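Local coordinates for leucyl aminopeptidase (Trypanosoma brucei brucei, PDB 5NTD), which removes N-terminal amino acids, leucine in particular, from peptides as a metal-dependent M17 leucyl aminopeptidase that is inhibited by bestatin, at the interface of chains A and B. Numbering follows the deposited sequence. Chains: chain A/B, leucyl aminopeptidase.

The interface of chains A and B. Residues chain A 165, 167, 216, 218, 310; chain B 354-356, 457-458.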
ATOM      1  N   PHE A 165      20.106  31.413  -2.538  1.00 28.57           N
ATOM      2  CA  PHE A 165      18.927  31.177  -3.362  1.00 28.01           C
ATOM      3  C   PHE A 165      17.653  31.483  -2.584  1.00 27.51           C
ATOM      4  O   PHE A 165      17.402  30.923  -1.530  1.00 27.41           O
ATOM      5  CB  PHE A 165      18.818  29.769  -3.932  1.00 28.47           C
ATOM      6  CG  PHE A 165      17.587  29.596  -4.774  1.00 28.97           C
ATOM      7  CD1 PHE A 165      17.590  29.990  -6.098  1.00 28.66           C
ATOM      8  CD2 PHE A 165      16.386  29.181  -4.195  1.00 28.44           C
ATOM      9  CE1 PHE A 165      16.430  29.906  -6.853  1.00 29.37           C
ATOM     10  CE2 PHE A 165      15.235  29.119  -4.942  1.00 28.06           C
ATOM     11  CZ  PHE A 165      15.256  29.470  -6.271  1.00 27.91           C
ATOM     12  N   ALA A 167      13.308  32.854  -3.348  1.00 25.72           N
ATOM     13  CA  ALA A 167      12.160  33.355  -4.132  1.00 25.50           C
ATOM     14  C   ALA A 167      11.185  34.139  -3.258  1.00 26.17           C
ATOM     15  O   ALA A 167      10.107  34.528  -3.687  1.00 24.89           O
ATOM     16  CB  ALA A 167      11.455  32.227  -4.820  1.00 25.35           C
ATOM     17  N   PRO A 216      14.983  25.324  -8.083  1.00 24.06           N
ATOM     18  CA  PRO A 216      14.020  24.388  -8.617  1.00 23.39           C
ATOM     19  C   PRO A 216      14.301  24.068 -10.072  1.00 22.95           C
ATOM     20  O   PRO A 216      14.952  24.870 -10.748  1.00 23.52           O
ATOM     21  CB  PRO A 216      12.704  25.137  -8.450  1.00 23.42           C
ATOM     22  CG  PRO A 216      13.089  26.566  -8.612  1.00 23.91           C
ATOM     23  CD  PRO A 216      14.421  26.678  -7.953  1.00 23.99           C
ATOM     24  N   ASN A 218      12.528  24.321 -12.665  1.00 26.19           N
ATOM     25  CA  ASN A 218      12.000  25.296 -13.633  1.00 27.93           C
ATOM     26  C   ASN A 218      13.031  26.405 -13.909  1.00 27.79           C
ATOM     27  O   ASN A 218      12.948  27.084 -14.909  1.00 30.54           O
ATOM     28  CB  ASN A 218      10.628  25.858 -13.241  1.00 28.04           C
ATOM     29  CG  ASN A 218      10.658  26.635 -11.952  1.00 29.17           C
ATOM     30  OD1 ASN A 218      10.632  26.064 -10.876  1.00 32.21           O
ATOM     31  ND2 ASN A 218      10.782  27.943 -12.057  1.00 30.43           N
ATOM     32  N   LYS A 310      14.723  17.723  -7.214  1.00 28.47           N
ATOM     33  CA  LYS A 310      15.530  18.865  -7.747  1.00 28.63           C
ATOM     34  C   LYS A 310      16.973  18.802  -7.229  1.00 27.93           C
ATOM     35  O   LYS A 310      17.879  19.337  -7.834  1.00 26.81           O
ATOM     36  CB  LYS A 310      14.943  20.242  -7.404  1.00 28.05           C
ATOM     37  CG  LYS A 310      15.095  20.621  -5.934  1.00 28.57           C
ATOM     38  CD  LYS A 310      14.552  21.991  -5.581  1.00 27.22           C
ATOM     39  CE  LYS A 310      14.609  22.196  -4.086  1.00 26.32           C
ATOM     40  NZ  LYS A 310      14.342  23.565  -3.640  1.00 26.52           N
TER
ATOM     41  N   ASP B 354       8.334  20.476  -6.685  1.00 27.07           N
ATOM     42  CA  ASP B 354       9.630  21.239  -6.454  1.00 26.88           C
ATOM     43  C   ASP B 354       9.662  22.586  -7.178  1.00 26.45           C
ATOM     44  O   ASP B 354      10.395  23.485  -6.778  1.00 26.16           O
ATOM     45  CB  ASP B 354      10.911  20.514  -6.938  1.00 28.42           C
ATOM     46  CG  ASP B 354      11.510  19.620  -5.889  1.00 29.08           C
ATOM     47  OD1 ASP B 354      11.098  19.705  -4.708  1.00 31.20           O
ATOM     48  OD2 ASP B 354      12.322  18.764  -6.253  1.00 30.64           O
ATOM     49  N   ASP B 355       8.902  22.698  -8.263  1.00 25.61           N
ATOM     50  CA  ASP B 355       8.880  23.918  -9.030  1.00 25.93           C
ATOM     51  C   ASP B 355       8.367  25.078  -8.133  1.00 25.90           C
ATOM     52  O   ASP B 355       7.596  24.882  -7.220  1.00 22.41           O
ATOM     53  CB  ASP B 355       8.004  23.833 -10.257  1.00 27.21           C
ATOM     54  CG  ASP B 355       8.689  23.192 -11.446  1.00 27.10           C
ATOM     55  OD1 ASP B 355       9.885  22.907 -11.419  1.00 27.91           O
ATOM     56  OD2 ASP B 355       7.991  22.961 -12.439  1.00 27.87           O
ATOM     57  N   ILE B 356       8.869  26.270  -8.422  1.00 26.39           N
ATOM     58  CA  ILE B 356       8.439  27.501  -7.730  1.00 26.50           C
ATOM     59  C   ILE B 356       7.741  28.407  -8.724  1.00 26.59           C
ATOM     60  O   ILE B 356       8.270  28.760  -9.762  1.00 26.86           O
ATOM     61  CB  ILE B 356       9.591  28.230  -7.068  1.00 26.09           C
ATOM     62  CG1 ILE B 356      10.163  27.347  -5.953  1.00 26.34           C
ATOM     63  CG2 ILE B 356       9.120  29.549  -6.489  1.00 26.03           C
ATOM     64  CD1 ILE B 356      11.428  27.873  -5.325  1.00 25.86           C
ATOM     65  N   HIS B 457      12.094  28.397   0.715  1.00 28.92           N
ATOM     66  CA  HIS B 457      12.597  29.231  -0.398  1.00 30.10           C
ATOM     67  C   HIS B 457      11.589  30.136  -1.083  1.00 28.70           C
ATOM     68  O   HIS B 457      11.960  31.072  -1.761  1.00 28.69           O
ATOM     69  CB  HIS B 457      13.232  28.355  -1.487  1.00 30.41           C
ATOM     70  CG  HIS B 457      14.268  27.420  -0.977  1.00 30.43           C
ATOM     71  ND1 HIS B 457      15.349  27.838  -0.244  1.00 31.45           N
ATOM     72  CD2 HIS B 457      14.355  26.078  -1.036  1.00 30.64           C
ATOM     73  CE1 HIS B 457      16.075  26.794   0.096  1.00 30.33           C
ATOM     74  NE2 HIS B 457      15.489  25.716  -0.367  1.00 29.42           N
ATOM     75  N   ALA B 458      10.328  29.807  -0.932  1.00 28.52           N
ATOM     76  CA  ALA B 458       9.237  30.589  -1.553  1.00 27.96           C
ATOM     77  C   ALA B 458       8.427  31.232  -0.457  1.00 27.36           C
ATOM     78  O   ALA B 458       8.604  30.916   0.723  1.00 28.71           O
ATOM     79  CB  ALA B 458       8.360  29.718  -2.428  1.00 26.86           C
TER
HETATM   80  O   HOH W   1      11.777  23.898  -4.476  1.00 23.52           O
HETATM   81  O   HOH W   2      15.948  30.295   0.698  1.00 37.07           O
HETATM   82  O   HOH W   3      10.605  30.087  -9.861  1.00 40.64           O
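The B:His457 imidazole crosses the A:Phe165 side chain at about a right angle, and the two rings do not stack. Water 2 lies in the imidazole plane at its edge, 2.7 Å from B:His457 ND1, and also contacts the backbone O of A:Phe165, bridging two subunits of this M17 aminopeptidase, a family that forms hexamers. A:Lys310 NZ approaches B:His457 CD2 at 3.6 Å, tilted out of the imidazole plane; if NZ is charged, it might disfavour imidazole protonation. The phenyl ring offers its CE2 corner to B:His457 CB and, tip to tip, to B:Ile356 CD1; CG anti to the backbone N (chi1 -180°) carries it there. B:Ile356 is wedged among chain A groups: CD1 also meets CG of the A:Pro216 ring, crossed at about a right angle, while CG2 packs on A:Ala167 CB at 3.9 Å. The amide of A:Asn218 slides past the B:Asp355 carboxylate in the opposite direction, their planes 81° apart. A:Asn218 OD1 accepts B:Ile356 N at 3.0 Å, the donor 36° above the carbonyl plane, and ND2 reaches B:Ile356 O through water 3, so both amide ends read one residue's backbone. A:Ala167 N donates to B:His457 O at 2.7 Å. The A:Lys310 backbone N donates to B:Asp354 OD2 at 2.8 Å, and the extended lysine chain runs obliquely across that carboxylate. A:Lys310 NZ stays 5.2 Å from OD1 of B:Asp354 and instead reaches that residue's backbone O through water 1.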